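Local atomic coordinates of kinetochore protein mis18 (Schizosaccharomyces pombe, PDB entry 5J6P), a protein that helps recruit CENP-A to centromeres, maintaining kinetochore factors and the deacetylated state of histones in the centromeric central core. Residues Gln3-Gln8 against Ala97-Asn102; Lys10-Ile15 against Thr64-Val69; Ser19-Ile24 against Thr33-Val38; Cys56-Leu61 against Lys72-Thr77. One frame throughout, in Å; residues are numbered along the deposited sequence.

Contact 1: residues Gln3-Gln8 against Ala97-Asn102; sequences QPSVFQ and AYQLGN
An antiparallel strand pair brings the two ends of the chain together: strand 95-99 lies along strand 5-9, at the border of the smaller, three-stranded sheet. V6 and Y98 form the hydrogen-bonded pair, V6 N donating a hydrogen bond to Y98 O at 2.7 Å and Y98 N donating one to V6 O at 2.9 Å. L100 N, just past the strand, continues the ladder with a 3.1 Å bond to P4 O that runs nearly along the C=O axis. In the beta-tent fold of the Yippee/Mis18 family this sheet stands beside a larger one; within it S5, F7, A97 and Q99 share one face, V6 and Y98 the other. F7 CE1 approaches A97 CB at 4.2 Å, and the F7 ring also meets F32. Q99, extended beyond CG, reaches across to Q3, where NE2 donates to Q3 O at 2.9 Å from above the carbonyl plane. Q3 CG, anti to the backbone N (chi1 -152°), lies beside L100 O at 3.5 Å; the bend at chi2 (61°) then turns the amide. Across the dimer interface the hydroxyl of Y98 is hydrogen-bonded to D18 OD2 of the second subunit, while V6 of that subunit packs on Y98.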
# COMPACT_ATOMS: atom_id res chain seq x y z
N GLN A 3 -3.87 9.03 12.02
CA GLN A 3 -2.85 8.30 11.28
C GLN A 3 -3.32 8.16 9.83
O GLN A 3 -4.48 7.80 9.60
CB GLN A 3 -2.60 6.92 11.93
CG GLN A 3 -1.18 6.39 11.69
CD GLN A 3 -0.10 7.30 12.27
OE1 GLN A 3 0.74 7.86 11.55
NE2 GLN A 3 -0.11 7.45 13.58
N PRO A 4 -2.43 8.46 8.85
CA PRO A 4 -2.78 8.36 7.42
C PRO A 4 -3.30 6.98 6.96
O PRO A 4 -3.03 5.95 7.60
CB PRO A 4 -1.45 8.68 6.69
CG PRO A 4 -0.62 9.43 7.68
CD PRO A 4 -1.00 8.82 9.01
N SER A 5 -4.07 6.99 5.87
CA SER A 5 -4.29 5.80 5.06
C SER A 5 -3.61 5.85 3.67
O SER A 5 -3.20 6.91 3.18
CB SER A 5 -5.78 5.52 4.94
OG SER A 5 -6.36 5.24 6.21
N VAL A 6 -3.43 4.67 3.10
CA VAL A 6 -2.93 4.53 1.73
C VAL A 6 -3.96 3.78 0.92
O VAL A 6 -4.69 2.95 1.48
CB VAL A 6 -1.60 3.76 1.73
CG1 VAL A 6 -1.31 3.11 0.39
CG2 VAL A 6 -0.48 4.72 2.07
N PHE A 7 -4.02 4.06 -0.38
CA PHE A 7 -5.10 3.55 -1.23
C PHE A 7 -4.59 2.69 -2.34
O PHE A 7 -3.65 3.09 -3.06
CB PHE A 7 -5.90 4.71 -1.84
CG PHE A 7 -6.49 5.61 -0.81
CD1 PHE A 7 -7.49 5.15 0.01
CD2 PHE A 7 -5.98 6.88 -0.60
CE1 PHE A 7 -8.00 5.94 1.01
CE2 PHE A 7 -6.50 7.69 0.39
CZ PHE A 7 -7.51 7.22 1.19
N GLN A 8 -5.27 1.56 -2.55
CA GLN A 8 -4.92 0.63 -3.62
C GLN A 8 -6.08 0.08 -4.43
O GLN A 8 -7.14 -0.16 -3.89
CB GLN A 8 -4.26 -0.60 -3.03
CG GLN A 8 -3.17 -0.41 -1.99
CD GLN A 8 -2.94 -1.72 -1.29
OE1 GLN A 8 -1.97 -2.47 -1.58
NE2 GLN A 8 -3.89 -2.06 -0.43
N ALA A 97 -8.28 0.57 1.57
CA ALA A 97 -7.54 1.48 2.44
C ALA A 97 -6.70 0.69 3.42
O ALA A 97 -7.10 -0.39 3.91
CB ALA A 97 -8.45 2.43 3.18
N TYR A 98 -5.51 1.21 3.64
CA TYR A 98 -4.66 0.67 4.64
C TYR A 98 -4.26 1.85 5.50
O TYR A 98 -3.51 2.76 5.04
CB TYR A 98 -3.44 -0.02 4.01
CG TYR A 98 -2.38 -0.30 5.05
CD1 TYR A 98 -2.55 -1.36 5.97
CD2 TYR A 98 -1.26 0.51 5.16
CE1 TYR A 98 -1.62 -1.58 6.97
CE2 TYR A 98 -0.31 0.28 6.14
CZ TYR A 98 -0.50 -0.75 7.04
OH TYR A 98 0.42 -0.93 8.02
N GLN A 99 -4.77 1.83 6.74
CA GLN A 99 -4.39 2.82 7.74
C GLN A 99 -3.18 2.31 8.47
O GLN A 99 -3.22 1.22 9.02
CB GLN A 99 -5.51 3.12 8.75
CG GLN A 99 -5.26 4.46 9.45
CD GLN A 99 -6.18 4.74 10.63
OE1 GLN A 99 -7.06 3.94 10.97
NE2 GLN A 99 -5.98 5.90 11.27
N LEU A 100 -2.13 3.11 8.50
CA LEU A 100 -0.89 2.73 9.18
C LEU A 100 -1.11 2.56 10.70
O LEU A 100 -2.11 3.04 11.23
CB LEU A 100 0.20 3.78 8.97
CG LEU A 100 0.84 3.93 7.59
CD1 LEU A 100 -0.17 4.18 6.49
CD2 LEU A 100 1.86 5.06 7.62
N GLY A 101 -0.19 1.85 11.37
CA GLY A 101 -0.17 1.73 12.84
C GLY A 101 0.67 2.86 13.43
O GLY A 101 1.12 3.78 12.68
N ASN A 102 0.95 2.76 14.74
CA ASN A 102 1.32 3.92 15.58
C ASN A 102 2.82 4.13 15.88
O ASN A 102 3.23 5.22 16.32
CB ASN A 102 0.54 3.88 16.90
CG ASN A 102 -0.95 3.58 16.71
OD1 ASN A 102 -1.51 2.69 17.34
ND2 ASN A 102 -1.60 4.32 15.82

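Contact 2: residues Lys10-Ile15 against Thr64-Val69; sequences KKCFQI and TRCNEV. With ZN (zinc ion), chain D.
T64 opens the second of two loops that meet at the zinc ion; its hydroxyl is hydrogen-bonded to N40 O, and its side chain crosses that of Q14 at about a right angle. R65 follows with CG anti to the backbone N, so that its aliphatic part runs past the sulfur of C12, CB lying 3.9 Å from C12 SG. Q14 stretches out from the first loop, its extended chain ending near T64 and R65. An alanine here, lacking the long chain that reaches T64 and R65, would probably loosen the packing between the loops. Next comes C66, whose SG binds zinc at 2.2 Å together with C9 and C63; C12 SG, the fourth ligand of the site, is modelled farther from the ion, at 2.7 Å. The CB atoms of C12 and C66 meet at 3.8 Å, and K11 CD reaches C66 CB at 3.7 Å. As in zinc knuckles, backbone amides turn to the sulfurs: Q14 N donates to C12 SG at 3.3 Å, E68 N more weakly to C66 SG. E68 itself forms a salt bridge with K94. The 10-15 loop joins strands 5-9 and 15-18 of the small sheet, the 64-69 loop strands 57-63 and 69-76 of the large one.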
# COMPACT_ATOMS: atom_id res chain seq x y z
N LYS A 10 -8.30 -2.58 -5.57
CA LYS A 10 -8.68 -3.87 -5.00
C LYS A 10 -8.19 -5.08 -5.78
O LYS A 10 -8.00 -6.17 -5.20
CB LYS A 10 -10.19 -4.00 -4.91
CG LYS A 10 -10.82 -3.25 -3.74
CD LYS A 10 -11.90 -4.11 -3.09
CE LYS A 10 -13.14 -3.34 -2.65
NZ LYS A 10 -14.32 -4.22 -2.90
N LYS A 11 -8.03 -4.90 -7.09
CA LYS A 11 -7.78 -6.02 -7.96
C LYS A 11 -6.31 -6.40 -8.00
O LYS A 11 -6.01 -7.54 -7.81
CB LYS A 11 -8.22 -5.68 -9.38
CG LYS A 11 -8.61 -6.93 -10.15
CD LYS A 11 -8.17 -6.93 -11.59
CE LYS A 11 -8.36 -8.33 -12.17
NZ LYS A 11 -9.06 -8.31 -13.47
N CYS A 12 -5.43 -5.43 -8.20
CA CYS A 12 -4.00 -5.70 -8.29
C CYS A 12 -3.19 -5.19 -7.10
O CYS A 12 -2.03 -5.58 -6.93
CB CYS A 12 -3.43 -5.13 -9.59
SG CYS A 12 -3.20 -3.34 -9.58
N PHE A 13 -3.78 -4.33 -6.28
CA PHE A 13 -3.06 -3.74 -5.13
C PHE A 13 -2.06 -2.64 -5.48
O PHE A 13 -1.21 -2.26 -4.67
CB PHE A 13 -2.38 -4.82 -4.28
CG PHE A 13 -3.31 -5.68 -3.46
CD1 PHE A 13 -4.67 -5.44 -3.33
CD2 PHE A 13 -2.76 -6.74 -2.74
CE1 PHE A 13 -5.46 -6.25 -2.55
CE2 PHE A 13 -3.55 -7.54 -1.94
CZ PHE A 13 -4.91 -7.30 -1.86
N GLN A 14 -2.14 -2.09 -6.68
CA GLN A 14 -1.34 -0.94 -6.97
C GLN A 14 -1.77 0.23 -6.10
O GLN A 14 -2.96 0.53 -6.00
CB GLN A 14 -1.46 -0.54 -8.43
CG GLN A 14 -0.59 0.66 -8.74
CD GLN A 14 -0.51 0.99 -10.20
OE1 GLN A 14 -1.48 0.84 -10.99
NE2 GLN A 14 0.65 1.51 -10.57
N ILE A 15 -0.81 0.89 -5.48
CA ILE A 15 -1.11 2.07 -4.69
C ILE A 15 -1.32 3.22 -5.64
O ILE A 15 -0.46 3.47 -6.46
CB ILE A 15 0.02 2.43 -3.72
CG1 ILE A 15 0.03 1.42 -2.57
CG2 ILE A 15 -0.13 3.84 -3.18
CD1 ILE A 15 1.34 1.36 -1.82
N THR A 64 -3.62 1.63 -14.42
CA THR A 64 -2.64 1.30 -15.48
C THR A 64 -2.13 -0.13 -15.47
O THR A 64 -1.75 -0.62 -16.51
CB THR A 64 -1.37 2.11 -15.37
OG1 THR A 64 -1.01 2.15 -13.99
CG2 THR A 64 -1.59 3.49 -15.93
N ARG A 65 -2.10 -0.77 -14.31
CA ARG A 65 -1.76 -2.18 -14.23
C ARG A 65 -2.90 -3.16 -14.55
O ARG A 65 -2.71 -4.01 -15.40
CB ARG A 65 -1.18 -2.49 -12.85
CG ARG A 65 -0.77 -3.95 -12.71
CD ARG A 65 0.28 -4.18 -11.66
NE ARG A 65 1.58 -3.76 -12.17
CZ ARG A 65 2.38 -2.86 -11.59
NH1 ARG A 65 2.05 -2.27 -10.41
NH2 ARG A 65 3.53 -2.58 -12.20
N CYS A 66 -4.02 -3.06 -13.85
CA CYS A 66 -5.09 -4.04 -13.97
C CYS A 66 -6.22 -3.57 -14.87
O CYS A 66 -7.25 -4.24 -14.98
CB CYS A 66 -5.64 -4.40 -12.59
SG CYS A 66 -6.94 -3.30 -11.99
N ASN A 67 -6.04 -2.42 -15.51
CA ASN A 67 -7.09 -1.88 -16.43
C ASN A 67 -8.50 -1.69 -15.86
O ASN A 67 -9.40 -1.39 -16.58
CB ASN A 67 -7.19 -2.73 -17.68
CG ASN A 67 -5.88 -2.81 -18.43
OD1 ASN A 67 -5.22 -1.80 -18.65
ND2 ASN A 67 -5.50 -4.01 -18.80
N GLU A 68 -8.69 -1.84 -14.56
CA GLU A 68 -9.98 -1.71 -13.99
C GLU A 68 -10.36 -0.22 -13.93
O GLU A 68 -9.52 0.66 -13.73
CB GLU A 68 -9.96 -2.31 -12.58
CG GLU A 68 -11.32 -2.69 -12.05
CD GLU A 68 -11.82 -4.02 -12.57
OE1 GLU A 68 -11.50 -4.40 -13.70
OE2 GLU A 68 -12.56 -4.70 -11.84
N VAL A 69 -11.64 0.04 -14.13
CA VAL A 69 -12.19 1.35 -13.99
C VAL A 69 -12.44 1.49 -12.50
O VAL A 69 -13.21 0.73 -11.90
CB VAL A 69 -13.45 1.55 -14.86
CG1 VAL A 69 -14.13 2.87 -14.57
CG2 VAL A 69 -13.06 1.52 -16.33
ZN ZN D . -5.51 -2.42 -10.62

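Contact 3: residues Ser19-Ile24 against Thr33-Val38; sequences SNAWVI and TLSDAV
T33 and I24 stand side by side on one face of the beta hairpin formed by strands 22-26 and 31-34, at the border of the six-stranded sheet, with I24 CG2 3.9 Å from T33 CB. W22 and L34, a non-hydrogen-bonded pair, take the other face, where L34 CD1 comes obliquely to the indole at CE3, 4.4 Å away. Between the two pairs the register slips by one residue in a classic beta bulge: V23 and I24 both lie opposite T33. V23 N makes a weak bond to T33 O, whereas T33 N donates to I24 O at 3.0 Å, nearly along the C=O axis. Beyond the paired part, A21 points its methyl group at S35 and D36. A21 O has two donors on the same residue: S35 N at 2.9 Å, almost straight at 171° and in the carbonyl plane, and S35 OG at 3.1 Å from above that plane. An alanine in place of S35 would remove the hydroxyl and would probably weaken the hold on A21 O, leaving the open end of the hairpin less firmly held. The bulged V23 turns its side chain toward the partner strand, with CG2 over the backbone of S35, 3.5 Å from S35 N.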
# COMPACT_ATOMS: atom_id res chain seq x y z
N SER A 19 -3.95 9.51 1.94
CA SER A 19 -4.79 10.50 2.61
C SER A 19 -4.27 11.90 2.55
O SER A 19 -5.05 12.81 2.64
CB SER A 19 -4.99 10.15 4.08
OG SER A 19 -6.19 9.41 4.21
N ASN A 20 -2.98 12.07 2.41
CA ASN A 20 -2.42 13.41 2.48
C ASN A 20 -2.79 14.35 1.34
O ASN A 20 -2.85 15.57 1.56
CB ASN A 20 -0.92 13.32 2.76
CG ASN A 20 -0.65 12.73 4.14
OD1 ASN A 20 -1.59 12.45 4.93
ND2 ASN A 20 0.61 12.53 4.43
N ALA A 21 -3.09 13.80 0.17
CA ALA A 21 -3.72 14.57 -0.91
C ALA A 21 -5.28 14.61 -0.86
O ALA A 21 -5.92 14.97 -1.87
CB ALA A 21 -3.26 14.07 -2.26
N TRP A 22 -5.89 14.30 0.28
CA TRP A 22 -7.35 14.30 0.40
C TRP A 22 -7.92 15.71 0.22
O TRP A 22 -7.23 16.72 0.44
CB TRP A 22 -7.75 13.72 1.73
CG TRP A 22 -9.17 13.63 2.05
CD1 TRP A 22 -9.97 14.63 2.52
CD2 TRP A 22 -9.96 12.43 2.09
NE1 TRP A 22 -11.23 14.14 2.81
CE2 TRP A 22 -11.25 12.79 2.56
CE3 TRP A 22 -9.71 11.08 1.78
CZ2 TRP A 22 -12.30 11.86 2.69
CZ3 TRP A 22 -10.76 10.13 1.92
CH2 TRP A 22 -12.03 10.53 2.37
N VAL A 23 -9.17 15.73 -0.26
CA VAL A 23 -9.89 16.93 -0.64
C VAL A 23 -11.25 16.91 0.01
O VAL A 23 -11.55 17.76 0.86
CB VAL A 23 -10.07 17.03 -2.16
CG1 VAL A 23 -11.01 18.18 -2.54
CG2 VAL A 23 -8.72 17.17 -2.86
N ILE A 24 -12.07 15.95 -0.39
CA ILE A 24 -13.46 15.83 0.06
C ILE A 24 -13.91 14.41 -0.25
O ILE A 24 -13.17 13.72 -0.95
CB ILE A 24 -14.34 16.84 -0.72
CG1 ILE A 24 -15.82 16.83 -0.27
CG2 ILE A 24 -14.24 16.56 -2.22
CD1 ILE A 24 -16.07 17.06 1.21
N THR A 33 -12.26 11.82 -3.03
CA THR A 33 -11.66 12.67 -4.04
C THR A 33 -10.33 13.21 -3.54
O THR A 33 -10.22 13.61 -2.40
CB THR A 33 -12.66 13.80 -4.45
OG1 THR A 33 -13.96 13.24 -4.82
CG2 THR A 33 -12.09 14.65 -5.59
N LEU A 34 -9.34 13.20 -4.43
CA LEU A 34 -7.95 13.44 -4.11
C LEU A 34 -7.41 14.41 -5.12
O LEU A 34 -7.77 14.34 -6.28
CB LEU A 34 -7.13 12.14 -4.22
CG LEU A 34 -6.75 11.18 -3.06
CD1 LEU A 34 -7.92 10.75 -2.18
CD2 LEU A 34 -6.05 9.93 -3.61
N SER A 35 -6.47 15.24 -4.69
CA SER A 35 -5.85 16.25 -5.50
C SER A 35 -4.59 15.76 -6.15
O SER A 35 -3.94 16.49 -6.93
CB SER A 35 -5.50 17.45 -4.61
OG SER A 35 -4.51 17.10 -3.65
N ASP A 36 -4.18 14.55 -5.77
CA ASP A 36 -3.02 13.94 -6.42
C ASP A 36 -3.08 12.42 -6.38
O ASP A 36 -3.71 11.84 -5.50
CB ASP A 36 -1.68 14.44 -5.82
CG ASP A 36 -0.53 14.39 -6.85
OD1 ASP A 36 -0.76 13.90 -7.98
OD2 ASP A 36 0.59 14.85 -6.54
N ALA A 37 -2.40 11.82 -7.36
CA ALA A 37 -2.19 10.39 -7.37
C ALA A 37 -0.85 10.05 -7.90
O ALA A 37 -0.25 10.82 -8.62
CB ALA A 37 -3.26 9.71 -8.21
N VAL A 38 -0.41 8.84 -7.62
CA VAL A 38 0.88 8.36 -8.11
C VAL A 38 0.97 8.49 -9.62
O VAL A 38 0.03 8.14 -10.34
CB VAL A 38 1.10 6.89 -7.73
CG1 VAL A 38 2.43 6.41 -8.29
CG2 VAL A 38 0.98 6.69 -6.21

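Contact 4: residues Cys56-Leu61 against Lys72-Thr77; sequences CVYSEL and KVYNST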
# COMPACT_ATOMS: atom_id res chain seq x y z
N CYS A 56 -22.79 17.02 -14.78
CA CYS A 56 -21.33 17.14 -14.92
C CYS A 56 -20.81 16.31 -16.05
O CYS A 56 -21.52 15.46 -16.59
CB CYS A 56 -20.65 16.74 -13.63
SG CYS A 56 -21.59 17.21 -12.19
N VAL A 57 -19.56 16.56 -16.39
CA VAL A 57 -18.85 15.78 -17.39
C VAL A 57 -17.51 15.22 -16.85
O VAL A 57 -16.62 15.96 -16.40
CB VAL A 57 -18.67 16.59 -18.69
CG1 VAL A 57 -17.69 15.94 -19.66
CG2 VAL A 57 -20.03 16.80 -19.34
N TYR A 58 -17.38 13.90 -16.94
CA TYR A 58 -16.21 13.19 -16.46
C TYR A 58 -15.67 12.22 -17.48
O TYR A 58 -16.39 11.68 -18.32
CB TYR A 58 -16.55 12.44 -15.20
CG TYR A 58 -17.46 11.25 -15.42
CD1 TYR A 58 -16.93 10.01 -15.78
CD2 TYR A 58 -18.82 11.33 -15.22
CE1 TYR A 58 -17.74 8.91 -15.96
CE2 TYR A 58 -19.64 10.24 -15.39
CZ TYR A 58 -19.08 9.03 -15.76
OH TYR A 58 -19.87 7.93 -15.94
N SER A 59 -14.38 12.01 -17.38
CA SER A 59 -13.69 10.93 -18.07
C SER A 59 -13.37 9.84 -17.04
O SER A 59 -13.03 10.15 -15.90
CB SER A 59 -12.43 11.48 -18.71
OG SER A 59 -12.78 12.26 -19.84
N GLU A 60 -13.50 8.58 -17.44
CA GLU A 60 -13.18 7.45 -16.59
C GLU A 60 -11.69 7.33 -16.22
O GLU A 60 -10.85 7.63 -17.05
CB GLU A 60 -13.62 6.19 -17.27
CG GLU A 60 -15.12 6.00 -17.22
CD GLU A 60 -15.55 4.67 -17.81
OE1 GLU A 60 -14.90 4.25 -18.81
OE2 GLU A 60 -16.51 4.07 -17.27
N LEU A 61 -11.40 6.94 -14.96
CA LEU A 61 -10.03 6.61 -14.50
C LEU A 61 -9.82 5.10 -14.39
O LEU A 61 -10.60 4.41 -13.69
CB LEU A 61 -9.78 7.14 -13.10
CG LEU A 61 -9.34 8.55 -12.83
CD1 LEU A 61 -9.12 8.69 -11.32
CD2 LEU A 61 -8.09 8.85 -13.62
N LYS A 72 -12.95 8.46 -11.72
CA LYS A 72 -13.23 9.45 -12.76
C LYS A 72 -12.64 10.80 -12.47
O LYS A 72 -12.35 11.14 -11.32
CB LYS A 72 -14.73 9.62 -12.96
CG LYS A 72 -15.54 9.31 -11.74
CD LYS A 72 -17.00 9.55 -12.02
CE LYS A 72 -17.66 8.41 -12.75
NZ LYS A 72 -18.21 7.44 -11.78
N VAL A 73 -12.45 11.56 -13.53
CA VAL A 73 -12.09 12.97 -13.40
C VAL A 73 -13.23 13.77 -13.94
O VAL A 73 -13.49 13.73 -15.15
CB VAL A 73 -10.87 13.32 -14.23
CG1 VAL A 73 -10.54 14.80 -14.07
CG2 VAL A 73 -9.69 12.46 -13.81
N TYR A 74 -13.89 14.53 -13.07
CA TYR A 74 -14.89 15.50 -13.54
C TYR A 74 -14.17 16.67 -14.22
O TYR A 74 -13.37 17.37 -13.59
CB TYR A 74 -15.78 15.96 -12.41
CG TYR A 74 -16.66 14.83 -11.96
CD1 TYR A 74 -16.23 13.90 -11.04
CD2 TYR A 74 -17.91 14.66 -12.50
CE1 TYR A 74 -17.07 12.87 -10.64
CE2 TYR A 74 -18.72 13.61 -12.13
CZ TYR A 74 -18.30 12.73 -11.19
OH TYR A 74 -19.11 11.68 -10.82
N ASN A 75 -14.43 16.83 -15.53
CA ASN A 75 -13.80 17.87 -16.35
C ASN A 75 -14.62 19.16 -16.35
O ASN A 75 -14.04 20.26 -16.44
CB ASN A 75 -13.64 17.40 -17.81
CG ASN A 75 -13.16 15.97 -17.92
OD1 ASN A 75 -11.97 15.68 -17.77
ND2 ASN A 75 -14.07 15.06 -18.20
N SER A 76 -15.96 19.02 -16.26
CA SER A 76 -16.89 20.12 -16.27
C SER A 76 -17.89 19.96 -15.20
O SER A 76 -18.57 18.94 -15.12
CB SER A 76 -17.67 20.22 -17.59
OG SER A 76 -16.79 20.42 -18.66
N THR A 77 -18.02 21.01 -14.40
CA THR A 77 -18.93 21.04 -13.28
C THR A 77 -19.68 22.37 -13.20
O THR A 77 -19.28 23.37 -13.87
CB THR A 77 -18.13 20.85 -11.97
OG1 THR A 77 -16.95 21.68 -11.98
CG2 THR A 77 -17.71 19.43 -11.83
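K72 and Y58 bury the most surface in this beta hairpin, where strands 57-63 and 69-76 run antiparallel as neighbours in the larger, six-stranded sheet. They share a face with Y74. The K72 chain bends at chi3 (81°) and again at chi4 (90°), folding its end over the Y58 ring; CE lies 3.4 Å from the ring centroid as a CH-pi contact, and NZ, over the same face at 4.7 Å from the centroid, makes a cation-pi interaction. Y58 has CG in the crowded position between its backbone N and carbonyl carbon (chi1 71°), which places the ring alongside that of Y74, pointing the same way but with the planes oblique to each other. Y58 CB in turn sits over one face of the Y74 ring, 4.0 Å from its centroid, while C56 CB touches Y74 CD2 at 3.6 Å.

V57, the third large contributor, faces S76 on the other side of the sheet, and here the strand pair carries a classic beta bulge: N75 and S76 both lie opposite V57. S59 and V73 resume the regular ladder with a hydrogen bond in each direction, and the hydroxyl of S59 is tied to T47 O on the next strand. Toward the zinc-binding end, L61 CD2 meets V73 CG2. At the bulge V57 O accepts two main-chain hydrogen bonds, from S76 N at 3.1 Å in the carbonyl plane on a lone pair and from N75 N at 2.5 Å nearly along the C=O axis, with a weak third bond from N75 ND2 at 3.2 Å.

Overall arrangement
From the N terminus, segment 3-8 waits for 97-102, so contact 1 closes a loop holding nearly the whole chain and the other three contacts lie within it. Residues 10-15 open contact 2, whose loop, closed by 64-69, encloses the 22-34 hairpin of contact 3. Contact 4 opens at 56-61, before 64-69 arrives, and closes at 72-77 afterwards; it therefore crosses contact 2 but follows contact 3 in series. Contacts 3 and 4 belong to the large sheet without touching, contact 1 to the small sheet, and contact 2 joins both sheets through zinc. F7 packs on L34, and V69 on E60 and L61, linking neighbouring contacts.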